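Local structure of glutamate--tRNA ligase (Elizabethkingia anophelis, 6B1Z) at residues 362-367 against 389-394; 369-374 against 385-390; 109-114 against 242-247; 209-214 against 237-242. The protein catalyses the ATP-dependent attachment of glutamate to tRNA, supplying charged glutamyl-tRNA for translation. All coordinates share one frame; numbering follows the deposited sequence. Where two conformers were deposited one is given.

Interaction 1 of 4, residues 362-367 against 389-394; sequences MSNEAI and KIIGLM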
loop_
_atom_site.group_PDB
_atom_site.type_symbol
_atom_site.label_atom_id
_atom_site.label_comp_id
_atom_site.label_asym_id
_atom_site.label_seq_id
_atom_site.Cartn_x
_atom_site.Cartn_y
_atom_site.Cartn_z
ATOM N N MET A 362 7.908 -18.947 8.629
ATOM C CA MET A 362 6.773 -19.285 9.484
ATOM C C MET A 362 6.818 -20.757 9.870
ATOM O O MET A 362 7.225 -21.610 9.087
ATOM C CB MET A 362 5.454 -19.001 8.762
ATOM C CG MET A 362 5.217 -17.535 8.472
ATOM S SD MET A 362 3.674 -17.227 7.601
ATOM C CE MET A 362 2.433 -17.813 8.756
ATOM N N SER A 363 6.378 -21.053 11.094
ATOM C CA SER A 363 6.215 -22.445 11.487
ATOM C C SER A 363 5.083 -23.091 10.693
ATOM O O SER A 363 4.180 -22.418 10.179
ATOM C CB SER A 363 5.912 -22.550 12.978
ATOM O OG SER A 363 4.656 -21.953 13.252
ATOM N N ASN A 364 5.129 -24.420 10.620
ATOM C CA ASN A 364 4.044 -25.148 9.973
ATOM C C ASN A 364 2.724 -24.862 10.678
ATOM O O ASN A 364 1.691 -24.666 10.025
ATOM C CB ASN A 364 4.343 -26.650 9.939
ATOM C CG ASN A 364 5.591 -26.977 9.131
ATOM O OD1 ASN A 364 6.003 -26.196 8.268
ATOM N ND2 ASN A 364 6.188 -28.138 9.390
ATOM N N GLU A 365 2.750 -24.791 12.018
ATOM C CA GLU A 365 1.534 -24.478 12.761
ATOM C C GLU A 365 0.992 -23.091 12.434
ATOM O O GLU A 365 -0.228 -22.901 12.399
ATOM C CB GLU A 365 1.790 -24.598 14.259
ATOM C CG GLU A 365 1.963 -26.025 14.741
ATOM C CD GLU A 365 0.641 -26.755 14.959
ATOM O OE1 GLU A 365 -0.364 -26.411 14.297
ATOM O OE2 GLU A 365 0.615 -27.664 15.808
ATOM N N ALA A 366 1.873 -22.102 12.224
ATOM C CA ALA A 366 1.410 -20.756 11.900
ATOM C C ALA A 366 0.717 -20.707 10.537
ATOM O O ALA A 366 -0.198 -19.897 10.340
ATOM C CB ALA A 366 2.587 -19.770 11.941
ATOM N N ILE A 367 1.131 -21.572 9.609
ATOM C CA ILE A 367 0.546 -21.640 8.272
ATOM C C ILE A 367 -0.763 -22.426 8.269
ATOM O O ILE A 367 -1.634 -22.186 7.421
ATOM C CB ILE A 367 1.574 -22.262 7.311
ATOM C CG1 ILE A 367 2.772 -21.327 7.132
ATOM C CG2 ILE A 367 0.943 -22.604 5.949
ATOM C CD1 ILE A 367 3.965 -22.005 6.483
ATOM N N LYS A 389 2.423 -31.928 7.743
ATOM C CA LYS A 389 3.492 -32.563 6.984
ATOM C C LYS A 389 3.531 -32.042 5.550
ATOM O O LYS A 389 4.615 -31.811 4.999
ATOM C CB LYS A 389 3.330 -34.082 7.015
ATOM C CG LYS A 389 3.653 -34.686 8.377
ATOM C CD LYS A 389 3.846 -36.192 8.294
ATOM C CE LYS A 389 4.204 -36.790 9.642
ATOM N NZ LYS A 389 3.003 -37.021 10.488
ATOM N N ILE A 390 2.362 -31.831 4.941
ATOM C CA ILE A 390 2.316 -31.276 3.588
ATOM C C ILE A 390 2.893 -29.861 3.579
ATOM O O ILE A 390 3.702 -29.509 2.709
ATOM C CB ILE A 390 0.874 -31.319 3.040
ATOM C CG1 ILE A 390 0.471 -32.776 2.743
ATOM C CG2 ILE A 390 0.734 -30.414 1.788
ATOM C CD1 ILE A 390 -1.005 -32.984 2.465
ATOM N N ILE A 391 2.519 -29.041 4.569
ATOM C CA ILE A 391 3.073 -27.690 4.672
ATOM C C ILE A 391 4.594 -27.751 4.768
ATOM O O ILE A 391 5.305 -27.009 4.076
ATOM C CB ILE A 391 2.456 -26.948 5.876
ATOM C CG1 ILE A 391 0.977 -26.619 5.622
ATOM C CG2 ILE A 391 3.245 -25.670 6.204
ATOM C CD1 ILE A 391 0.240 -26.223 6.900
ATOM N N GLY A 392 5.117 -28.655 5.607
ATOM C CA GLY A 392 6.563 -28.770 5.743
ATOM C C GLY A 392 7.253 -29.157 4.445
ATOM O O GLY A 392 8.357 -28.688 4.157
ATOM N N LEU A 393 6.612 -30.018 3.649
ATOM C CA LEU A 393 7.174 -30.482 2.388
ATOM C C LEU A 393 7.092 -29.433 1.294
ATOM O O LEU A 393 7.854 -29.506 0.319
ATOM C CB LEU A 393 6.440 -31.733 1.896
ATOM C CG LEU A 393 6.628 -33.052 2.642
ATOM C CD1 LEU A 393 5.558 -34.043 2.194
ATOM C CD2 LEU A 393 8.021 -33.586 2.373
ATOM N N MET A 394 6.190 -28.461 1.424
ATOM C CA MET A 394 5.889 -27.566 0.314
ATOM C C MET A 394 6.257 -26.112 0.548
ATOM O O MET A 394 6.388 -25.366 -0.434
ATOM C CB MET A 394 4.392 -27.617 -0.034
ATOM C CG MET A 394 3.885 -28.980 -0.465
ATOM S SD MET A 394 4.295 -29.367 -2.172
ATOM C CE MET A 394 3.307 -28.125 -3.026
#
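Ile391 is the side chain on which both Asn364 and Ile367 come to rest where the start of helix 364-377 meets the end of helix 384-394. The tight part is the buried pair of isoleucines, whose side chains slide past each other in opposite directions. Methyl CD1 of Ile367 stands 3.7 Å from CG2 of Ile391, while CG2 of Ile367 lies 3.8 Å from CD1 of Ile391, so each branch has an apolar neighbour. In Ile391 the CG2 methyl is anti to the backbone N (CG1 chi1 -70°), which lets the one methyl touch both Ile367 CD1 and Asn364 OD1. Val401 and Ile404 of helix 401-406 also touch Ile367. The looser, more solvent-facing side is polar. There the Asn364 amide leans over the bare backbone of Gly392, with OD1 3.6 Å from Gly392 CA and ND2 3.7 Å from the same atom. OD1 also touches Ile391 CG2 at 3.5 Å, but its hydrogen-bonding partner is Lys395 NZ, which is also held by Met362 O. Ahead of Asn364, Ser363 N-caps the helix: Ala366 N donates to Ser363 OG at 3.0 Å and 148°. At the closest backbone approach, the CA atoms of Asn364 and Ile391 are 6.0 Å apart. No hydrogen bond links 362-367 directly to 389-394, which implies that the contact between them rests on dispersion and shape, whereas the polar tie is indirect: Lys395, just past the second helix, reaches back to Asn364 OD1 at the start of the first helix and to Met362 O just ahead of it.

Interaction 2 of 4, residues 369-374 against 385-390; sequences PEFKKV and EKALKI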
loop_
_atom_site.group_PDB
_atom_site.type_symbol
_atom_site.label_atom_id
_atom_site.label_comp_id
_atom_site.label_asym_id
_atom_site.label_seq_id
_atom_site.Cartn_x
_atom_site.Cartn_y
_atom_site.Cartn_z
ATOM N N PRO A 369 -3.761 -22.590 9.817
ATOM C CA PRO A 369 -5.128 -22.036 9.712
ATOM C C PRO A 369 -5.475 -21.548 8.314
ATOM O O PRO A 369 -6.552 -21.881 7.809
ATOM C CB PRO A 369 -5.124 -20.898 10.741
ATOM C CG PRO A 369 -4.033 -21.263 11.704
ATOM C CD PRO A 369 -2.985 -21.937 10.891
ATOM N N GLU A 370 -4.589 -20.780 7.673
ATOM C CA GLU A 370 -4.888 -20.336 6.317
ATOM C C GLU A 370 -4.888 -21.509 5.345
ATOM O O GLU A 370 -5.720 -21.563 4.431
ATOM C CB GLU A 370 -3.898 -19.258 5.876
ATOM C CG GLU A 370 -4.210 -18.674 4.484
ATOM C CD GLU A 370 -5.557 -17.935 4.420
ATOM O OE1 GLU A 370 -6.062 -17.476 5.473
ATOM O OE2 GLU A 370 -6.118 -17.824 3.306
ATOM N N PHE A 371 -3.983 -22.473 5.534
ATOM C CA PHE A 371 -3.971 -23.630 4.649
ATOM C C PHE A 371 -5.282 -24.403 4.741
ATOM O O PHE A 371 -5.839 -24.821 3.718
ATOM C CB PHE A 371 -2.782 -24.535 4.972
ATOM C CG PHE A 371 -2.653 -25.721 4.058
ATOM C CD1 PHE A 371 -2.530 -25.549 2.683
ATOM C CD2 PHE A 371 -2.616 -27.006 4.569
ATOM C CE1 PHE A 371 -2.403 -26.652 1.834
ATOM C CE2 PHE A 371 -2.480 -28.109 3.733
ATOM C CZ PHE A 371 -2.371 -27.927 2.353
ATOM N N LYS A 372 -5.793 -24.603 5.960
ATOM C CA LYS A 372 -7.061 -25.310 6.111
ATOM C C LYS A 372 -8.210 -24.543 5.474
ATOM O O LYS A 372 -9.169 -25.159 4.989
ATOM C CB LYS A 372 -7.346 -25.566 7.598
ATOM C CG LYS A 372 -6.450 -26.656 8.196
ATOM C CD LYS A 372 -6.737 -26.888 9.669
ATOM C CE LYS A 372 -8.131 -27.461 9.869
ATOM N NZ LYS A 372 -8.301 -28.028 11.246
ATOM N N LYS A 373 -8.145 -23.210 5.503
ATOM C CA LYS A 373 -9.147 -22.389 4.835
ATOM C C LYS A 373 -9.104 -22.613 3.328
ATOM O O LYS A 373 -10.147 -22.784 2.685
ATOM C CB LYS A 373 -8.909 -20.920 5.187
ATOM C CG LYS A 373 -9.935 -19.921 4.678
ATOM C CD LYS A 373 -9.670 -18.562 5.319
ATOM C CE LYS A 373 -10.675 -17.508 4.876
ATOM N NZ LYS A 373 -10.550 -17.205 3.427
ATOM N N VAL A 374 -7.902 -22.656 2.749
ATOM C CA VAL A 374 -7.796 -22.933 1.314
ATOM C C VAL A 374 -8.350 -24.317 0.989
ATOM O O VAL A 374 -9.094 -24.493 0.013
ATOM C CB VAL A 374 -6.340 -22.768 0.838
ATOM C CG1 VAL A 374 -6.196 -23.173 -0.633
ATOM C CG2 VAL A 374 -5.877 -21.329 1.026
ATOM N N GLU A 385 -2.525 -33.637 11.211
ATOM C CA GLU A 385 -1.232 -34.304 11.093
ATOM C C GLU A 385 -0.721 -34.292 9.660
ATOM O O GLU A 385 0.431 -33.924 9.405
ATOM C CB GLU A 385 -1.346 -35.742 11.608
ATOM C CG GLU A 385 -0.041 -36.502 11.590
ATOM C CD GLU A 385 -0.204 -37.920 12.098
ATOM O OE1 GLU A 385 -1.357 -38.403 12.142
ATOM O OE2 GLU A 385 0.812 -38.540 12.471
ATOM N N LYS A 386 -1.564 -34.706 8.709
ATOM C CA LYS A 386 -1.124 -34.721 7.316
ATOM C C LYS A 386 -0.947 -33.310 6.778
ATOM O O LYS A 386 0.006 -33.052 6.034
ATOM C CB LYS A 386 -2.108 -35.516 6.462
ATOM C CG LYS A 386 -2.044 -37.016 6.725
ATOM C CD LYS A 386 -3.023 -37.770 5.836
ATOM C CE LYS A 386 -2.832 -39.279 5.948
ATOM N NZ LYS A 386 -1.470 -39.701 5.504
ATOM N N ALA A 387 -1.830 -32.383 7.160
ATOM C CA ALA A 387 -1.708 -31.010 6.677
ATOM C C ALA A 387 -0.378 -30.394 7.086
ATOM O O ALA A 387 0.272 -29.723 6.278
ATOM C CB ALA A 387 -2.870 -30.174 7.199
ATOM N N LEU A 388 0.035 -30.587 8.343
ATOM C CA LEU A 388 1.309 -30.021 8.788
ATOM C C LEU A 388 2.478 -30.626 8.023
ATOM O O LEU A 388 3.433 -29.919 7.684
ATOM C CB LEU A 388 1.496 -30.234 10.293
ATOM C CG LEU A 388 0.603 -29.412 11.211
ATOM C CD1 LEU A 388 0.853 -29.846 12.649
ATOM C CD2 LEU A 388 0.863 -27.934 11.098
ATOM N N LYS A 389 2.423 -31.928 7.743
ATOM C CA LYS A 389 3.492 -32.563 6.984
ATOM C C LYS A 389 3.531 -32.042 5.550
ATOM O O LYS A 389 4.615 -31.811 4.999
ATOM C CB LYS A 389 3.330 -34.082 7.015
ATOM C CG LYS A 389 3.653 -34.686 8.377
ATOM C CD LYS A 389 3.846 -36.192 8.294
ATOM C CE LYS A 389 4.204 -36.790 9.642
ATOM N NZ LYS A 389 3.003 -37.021 10.488
ATOM N N ILE A 390 2.362 -31.831 4.941
ATOM C CA ILE A 390 2.316 -31.276 3.588
ATOM C C ILE A 390 2.893 -29.861 3.579
ATOM O O ILE A 390 3.702 -29.509 2.709
ATOM C CB ILE A 390 0.874 -31.319 3.040
ATOM C CG1 ILE A 390 0.471 -32.776 2.743
ATOM C CG2 ILE A 390 0.734 -30.414 1.788
ATOM C CD1 ILE A 390 -1.005 -32.984 2.465
#
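Phe371 and Ala387 face each other across two helical turns, their CA atoms 8.0 Å apart, on helix 364-377, kinked at Pro369 and Glu370, and on helix 384-394. The phenyl ring does nearly all the reaching. With CG anti to the backbone N (chi1 -177°), it projects from its helix into the space between the two. Ala387 CB comes to the rim near the ring plane, 4.1 Å from Phe371 CE2, and the short methyl lets the ring edge approach the second helix. One turn further on, Ile390 crosses Phe371 at about a right angle and offers CG2 to CZ of Phe371 at 4.0 Å, meeting the ring obliquely. Ile404 and Phe412 also touch Phe371, so the ring is buried among apolar groups. The charges lie outside this apolar seam: Lys372 NZ forms a salt bridge with Asp384, beside the start of the second helix, and Lys389 NZ pairs with Glu385 OE2 at a long 3.3 Å. A ring wedged between two successive helices, with helix 401-406 and the loop residue Phe412 against it, fits the all-helical anticodon-binding region of bacterial-type glutamyl-tRNA synthetases.

Interaction 3 of 4, residues 109-114 against 242-247; sequences TDYAYL and LYEAMG. With EDO (1,2-ethanediol), chain V.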
loop_
_atom_site.group_PDB
_atom_site.type_symbol
_atom_site.label_atom_id
_atom_site.label_comp_id
_atom_site.label_asym_id
_atom_site.label_seq_id
_atom_site.Cartn_x
_atom_site.Cartn_y
_atom_site.Cartn_z
ATOM N N THR A 109 -4.745 40.747 7.971
ATOM C CA THR A 109 -3.461 40.883 7.295
ATOM C C THR A 109 -3.661 41.301 5.840
ATOM O O THR A 109 -4.767 41.273 5.302
ATOM C CB THR A 109 -2.663 39.571 7.330
ATOM O OG1 THR A 109 -3.171 38.656 6.348
ATOM C CG2 THR A 109 -2.729 38.898 8.694
ATOM N N ASP A 110 -2.552 41.654 5.191
ATOM C CA ASP A 110 -2.566 41.887 3.756
ATOM C C ASP A 110 -2.293 40.622 2.959
ATOM O O ASP A 110 -1.903 40.703 1.788
ATOM C CB ASP A 110 -1.552 42.969 3.378
ATOM C CG ASP A 110 -1.934 44.334 3.916
ATOM O OD1 ASP A 110 -1.162 44.895 4.723
ATOM O OD2 ASP A 110 -3.020 44.833 3.547
ATOM N N TYR A 111 -2.483 39.449 3.558
ATOM C CA TYR A 111 -2.253 38.208 2.851
ATOM C C TYR A 111 -3.537 37.520 2.409
ATOM O O TYR A 111 -3.457 36.424 1.843
ATOM C CB TYR A 111 -1.441 37.237 3.716
ATOM C CG TYR A 111 0.023 37.574 3.842
ATOM C CD1 TYR A 111 0.509 38.204 4.974
ATOM C CD2 TYR A 111 0.922 37.236 2.828
ATOM C CE1 TYR A 111 1.864 38.496 5.107
ATOM C CE2 TYR A 111 2.270 37.526 2.946
ATOM C CZ TYR A 111 2.735 38.152 4.091
ATOM O OH TYR A 111 4.073 38.442 4.219
ATOM N N ALA A 112 -4.699 38.129 2.646
ATOM C CA ALA A 112 -5.970 37.522 2.272
ATOM C C ALA A 112 -6.937 38.581 1.759
ATOM O O ALA A 112 -6.894 39.748 2.172
ATOM C CB ALA A 112 -6.603 36.762 3.455
ATOM N N TYR A 113 -7.833 38.160 0.868
ATOM C CA TYR A 113 -8.844 39.056 0.333
ATOM C C TYR A 113 -10.091 38.253 -0.025
ATOM O O TYR A 113 -10.067 37.020 -0.070
ATOM C CB TYR A 113 -8.292 39.847 -0.865
ATOM C CG TYR A 113 -7.957 39.074 -2.128
ATOM C CD1 TYR A 113 -8.895 38.945 -3.145
ATOM C CD2 TYR A 113 -6.692 38.517 -2.335
ATOM C CE1 TYR A 113 -8.596 38.282 -4.319
ATOM C CE2 TYR A 113 -6.383 37.838 -3.532
ATOM C CZ TYR A 113 -7.350 37.736 -4.510
ATOM O OH TYR A 113 -7.074 37.084 -5.678
ATOM N N LEU A 114 -11.188 38.969 -0.274
ATOM C CA LEU A 114 -12.477 38.355 -0.584
ATOM C C LEU A 114 -12.688 38.316 -2.093
ATOM O O LEU A 114 -12.377 39.282 -2.796
ATOM C CB LEU A 114 -13.621 39.133 0.068
ATOM C CG LEU A 114 -13.438 39.584 1.523
ATOM C CD1 LEU A 114 -14.685 40.320 1.999
ATOM C CD2 LEU A 114 -13.110 38.413 2.419
ATOM N N LEU A 242 1.755 31.012 4.443
ATOM C CA LEU A 242 0.627 31.050 5.367
ATOM C C LEU A 242 1.096 31.092 6.817
ATOM O O LEU A 242 0.521 31.825 7.628
ATOM C CB LEU A 242 -0.293 29.850 5.128
ATOM C CG LEU A 242 -1.135 29.981 3.850
ATOM C CD1 LEU A 242 -1.828 28.639 3.560
ATOM C CD2 LEU A 242 -2.186 31.108 3.936
ATOM N N TYR A 243 2.124 30.311 7.170
ATOM C CA TYR A 243 2.652 30.396 8.533
ATOM C C TYR A 243 3.145 31.807 8.815
ATOM O O TYR A 243 2.847 32.372 9.870
ATOM C CB TYR A 243 3.777 29.382 8.773
ATOM C CG TYR A 243 3.283 27.967 8.940
ATOM C CD1 TYR A 243 2.733 27.545 10.136
ATOM C CD2 TYR A 243 3.372 27.059 7.896
ATOM C CE1 TYR A 243 2.267 26.252 10.288
ATOM C CE2 TYR A 243 2.903 25.756 8.035
ATOM C CZ TYR A 243 2.352 25.371 9.236
ATOM O OH TYR A 243 1.901 24.083 9.393
ATOM N N GLU A 244 3.835 32.415 7.850
ATOM C CA GLU A 244 4.271 33.799 8.013
ATOM C C GLU A 244 3.083 34.735 8.215
ATOM O O GLU A 244 3.109 35.612 9.095
ATOM C CB GLU A 244 5.094 34.223 6.800
ATOM C CG GLU A 244 5.584 35.664 6.871
ATOM C CD GLU A 244 6.365 36.069 5.637
ATOM O OE1 GLU A 244 7.017 35.205 5.022
ATOM O OE2 GLU A 244 6.321 37.258 5.274
ATOM N N ALA A 245 2.032 34.575 7.407
ATOM C CA ALA A 245 0.864 35.446 7.515
ATOM C C ALA A 245 0.242 35.376 8.907
ATOM O O ALA A 245 -0.254 36.389 9.425
ATOM C CB ALA A 245 -0.170 35.078 6.442
ATOM N N MET A 246 0.315 34.213 9.544
ATOM C CA MET A 246 -0.297 33.989 10.842
ATOM C C MET A 246 0.623 34.341 12.001
ATOM O O MET A 246 0.190 34.271 13.162
ATOM C CB MET A 246 -0.738 32.528 10.968
ATOM C CG MET A 246 -1.741 32.085 9.878
ATOM S SD MET A 246 -3.262 33.051 9.829
ATOM C CE MET A 246 -4.098 32.421 11.298
ATOM N N GLY A 247 1.859 34.732 11.708
ATOM C CA GLY A 247 2.855 35.002 12.729
ATOM C C GLY A 247 3.393 33.766 13.408
ATOM O O GLY A 247 3.796 33.839 14.581
HETATM C C1 EDO V . 0.353 21.803 5.629
HETATM O O1 EDO V . -0.181 22.440 4.466
HETATM C C2 EDO V . 1.692 22.433 5.968
HETATM O O2 EDO V . 1.908 22.357 7.384
#
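A loop-to-helix contact, part apolar and part polar, sets Thr109 and Tyr111, just ahead of strand 112-115, against Glu244 and Ala245 in the last turn of helix 236-246. Its centre is Ala245, whose CB sits 3.5 Å from Tyr111 CD1 and nearly as close to CG, meeting the ring obliquely. Tyr111 has its CG beside the backbone N (chi1 -75°), an orientation that lays the ring against Ala245 and brings its hydroxyl to Glu244. Tyr111 OH and Glu244 OE2 are 2.8 Å apart, a weak hydrogen bond at most, since the proton has another acceptor within reach, and the tyrosine crosses the glutamate side chain at about a right angle, with ring and carboxylate planes 79° apart. The stronger partner of that carboxylate is Arg177, which bridges to OE1 and also makes a weak bond to the Tyr111 hydroxyl; a positive charge here would be expected to favour an ionised Glu244. Strand 112-115 is an outer strand of a three-stranded antiparallel sheet, next to strand 168-171, within the class I catalytic region. An ST turn shapes the approach: Tyr111 N donates to Thr109 OG1 at 3.0 Å and 158°, and the same oxygen bonds to Ile106 O. Thr109 OG1 also lies in the plane of the Tyr111 ring, at its edge. Thr109 CG2 meanwhile touches Ala245 O at 3.6 Å. Gly247, at positive phi, turns the chain away in a Schellman motif, with Gly247 N bonded to Glu244 O at 3.0 Å. Elsewhere on the helix, Tyr243 OH donates to O2 of an ethanediol at 2.6 Å, a molecule that Asp218 also holds.

Interaction 4 of 4, residues 209-214 against 237-242; sequences TYHFAN and ALHVLL. With FMT (formic acid), chain N.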
loop_
_atom_site.group_PDB
_atom_site.type_symbol
_atom_site.label_atom_id
_atom_site.label_comp_id
_atom_site.label_asym_id
_atom_site.label_seq_id
_atom_site.Cartn_x
_atom_site.Cartn_y
_atom_site.Cartn_z
ATOM N N THR A 209 -10.212 25.329 2.842
ATOM C CA THR A 209 -9.625 24.333 1.971
ATOM C C THR A 209 -8.513 23.602 2.712
ATOM O O THR A 209 -8.066 24.034 3.782
ATOM C CB THR A 209 -9.059 24.989 0.712
ATOM O OG1 THR A 209 -7.985 25.856 1.094
ATOM C CG2 THR A 209 -10.160 25.777 -0.016
ATOM N N TYR A 210 -8.040 22.493 2.120
ATOM C CA TYR A 210 -6.980 21.699 2.743
ATOM C C TYR A 210 -5.760 22.550 3.068
ATOM O O TYR A 210 -5.108 22.354 4.099
ATOM C CB TYR A 210 -6.537 20.548 1.832
ATOM C CG TYR A 210 -7.546 19.457 1.552
ATOM C CD1 TYR A 210 -8.543 19.129 2.463
ATOM C CD2 TYR A 210 -7.478 18.735 0.369
ATOM C CE1 TYR A 210 -9.452 18.108 2.190
ATOM C CE2 TYR A 210 -8.373 17.730 0.090
ATOM C CZ TYR A 210 -9.355 17.420 1.000
ATOM O OH TYR A 210 -10.241 16.413 0.701
ATOM N N HIS A 211 -5.421 23.496 2.178
ATOM C CA HIS A 211 -4.221 24.299 2.387
ATOM C C HIS A 211 -4.268 25.031 3.722
ATOM O O HIS A 211 -3.305 25.002 4.497
ATOM C CB HIS A 211 -4.068 25.306 1.253
ATOM C CG HIS A 211 -3.823 24.686 -0.085
ATOM N ND1 HIS A 211 -2.681 23.978 -0.384
ATOM C CD2 HIS A 211 -4.573 24.690 -1.214
ATOM C CE1 HIS A 211 -2.742 23.561 -1.638
ATOM N NE2 HIS A 211 -3.874 23.991 -2.167
ATOM N N PHE A 212 -5.383 25.716 3.989
ATOM C CA PHE A 212 -5.515 26.526 5.199
ATOM C C PHE A 212 -5.802 25.651 6.418
ATOM O O PHE A 212 -5.205 25.858 7.479
ATOM C CB PHE A 212 -6.622 27.554 4.976
ATOM C CG PHE A 212 -6.651 28.709 5.969
ATOM C CD1 PHE A 212 -5.489 29.225 6.535
ATOM C CD2 PHE A 212 -7.867 29.289 6.298
ATOM C CE1 PHE A 212 -5.550 30.313 7.427
ATOM C CE2 PHE A 212 -7.944 30.371 7.190
ATOM C CZ PHE A 212 -6.784 30.882 7.749
ATOM N N ALA A 213 -6.701 24.670 6.270
ATOM C CA ALA A 213 -6.993 23.755 7.374
ATOM C C ALA A 213 -5.733 23.050 7.861
ATOM O O ALA A 213 -5.536 22.887 9.076
ATOM C CB ALA A 213 -8.043 22.724 6.953
ATOM N N ASN A 214 -4.857 22.633 6.938
ATOM C CA ASN A 214 -3.696 21.870 7.368
ATOM C C ASN A 214 -2.671 22.740 8.083
ATOM O O ASN A 214 -2.061 22.284 9.054
ATOM C CB ASN A 214 -3.068 21.123 6.193
ATOM C CG ASN A 214 -3.822 19.866 5.847
ATOM O OD1 ASN A 214 -4.558 19.328 6.681
ATOM N ND2 ASN A 214 -3.658 19.388 4.623
ATOM N N ALA A 237 5.590 26.561 -0.983
ATOM C CA ALA A 237 5.804 27.997 -0.824
ATOM C C ALA A 237 4.572 28.672 -0.233
ATOM O O ALA A 237 4.681 29.484 0.693
ATOM C CB ALA A 237 6.178 28.627 -2.173
ATOM N N LEU A 238 3.380 28.339 -0.749
ATOM C CA LEU A 238 2.147 28.848 -0.161
ATOM C C LEU A 238 2.065 28.517 1.321
ATOM O O LEU A 238 1.703 29.367 2.142
ATOM C CB LEU A 238 0.937 28.264 -0.896
ATOM C CG LEU A 238 -0.419 28.559 -0.235
ATOM C CD1 LEU A 238 -0.744 30.071 -0.276
ATOM C CD2 LEU A 238 -1.506 27.751 -0.918
ATOM N N HIS A 239 2.362 27.274 1.683
ATOM C CA HIS A 239 2.208 26.882 3.080
ATOM C C HIS A 239 3.147 27.662 3.980
ATOM O O HIS A 239 2.739 28.126 5.054
ATOM C CB HIS A 239 2.424 25.378 3.214
ATOM C CG HIS A 239 1.429 24.591 2.427
ATOM N ND1 HIS A 239 1.649 23.293 2.004
ATOM C CD2 HIS A 239 0.210 24.941 1.954
ATOM C CE1 HIS A 239 0.596 22.874 1.322
ATOM N NE2 HIS A 239 -0.300 23.846 1.293
ATOM N N VAL A 240 4.402 27.827 3.555
ATOM C CA VAL A 240 5.355 28.613 4.333
ATOM C C VAL A 240 4.879 30.056 4.453
ATOM O O VAL A 240 4.949 30.654 5.531
ATOM C CB VAL A 240 6.759 28.498 3.707
ATOM C CG1 VAL A 240 7.717 29.548 4.267
ATOM C CG2 VAL A 240 7.297 27.085 3.946
ATOM N N LEU A 241 4.307 30.610 3.376
ATOM C CA LEU A 241 3.784 31.973 3.433
ATOM C C LEU A 241 2.572 32.075 4.354
ATOM O O LEU A 241 2.363 33.123 4.987
ATOM C CB LEU A 241 3.430 32.466 2.021
ATOM C CG LEU A 241 4.634 32.854 1.169
ATOM C CD1 LEU A 241 4.184 32.955 -0.301
ATOM C CD2 LEU A 241 5.192 34.191 1.667
ATOM N N LEU A 242 1.755 31.012 4.443
ATOM C CA LEU A 242 0.627 31.050 5.367
ATOM C C LEU A 242 1.096 31.092 6.817
ATOM O O LEU A 242 0.521 31.825 7.628
ATOM C CB LEU A 242 -0.293 29.850 5.128
ATOM C CG LEU A 242 -1.135 29.981 3.850
ATOM C CD1 LEU A 242 -1.828 28.639 3.560
ATOM C CD2 LEU A 242 -2.186 31.108 3.936
HETATM C C FMT N . -5.345 16.233 2.185
HETATM O O1 FMT N . -6.511 15.905 1.964
HETATM O O2 FMT N . -4.967 16.798 3.212
#
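His211 has Leu238 over one ring face and His239 at its edge, while the His239 ring is met by His211 at its own edge. The two imidazoles are therefore rim to rim, planes 44° apart, and joined by a hydrogen bond of 2.9 Å between His211 ND1 and His239 NE2, nearly straight at 167°. This pair links helices 210-220 and 236-246 of the class I catalytic region, which belongs to the HUP, Rossmann-like superfamily; the axes of segments 210-214 and 237-242 pass 10.2 Å apart, crossing at -44°. Leu238 makes a CH-pi contact, CD2 standing 4.1 Å from the centroid of the His211 ring; with CG anti to the backbone N, its methyl is carried across to the imidazole. A turn later Leu242 CD1 adds a looser touch on the His211 carbonyl. The far nitrogen of His239, ND1, is hydrogen-bonded to Arg228, so both ring nitrogens have partners and the ring's rotation is fixed. On another side of helix 210-220, a formate, probably from the crystallisation liquor, lies over a face of Tyr210 in one of that residue's two conformers. Asn214, whose OD1 is taken by Arg49 and Gln92, donates from ND2 to formate O2 at 3.2 Å.

In the fold
The four contacts form two clusters at opposite sides of the chain's centre. Interactions 1 and 2 share helices 364-377 and 384-394, their centres about 7 Å apart. They join where Ile391 CG1 meets Phe371 CD2 at 3.8 Å, making one continuous seam in the anticodon-binding region. Interactions 3 and 4, centres about 10 Å apart, both use helix 236-246 of the catalytic region and share Leu242; interaction 4 is nested in the chain loop that interaction 3 closes. Some 53 Å separates the centres of interactions 1 and 4. The formate beside Asn214 and the ethanediol at Tyr243 may mark pockets near interactions 4 and 3.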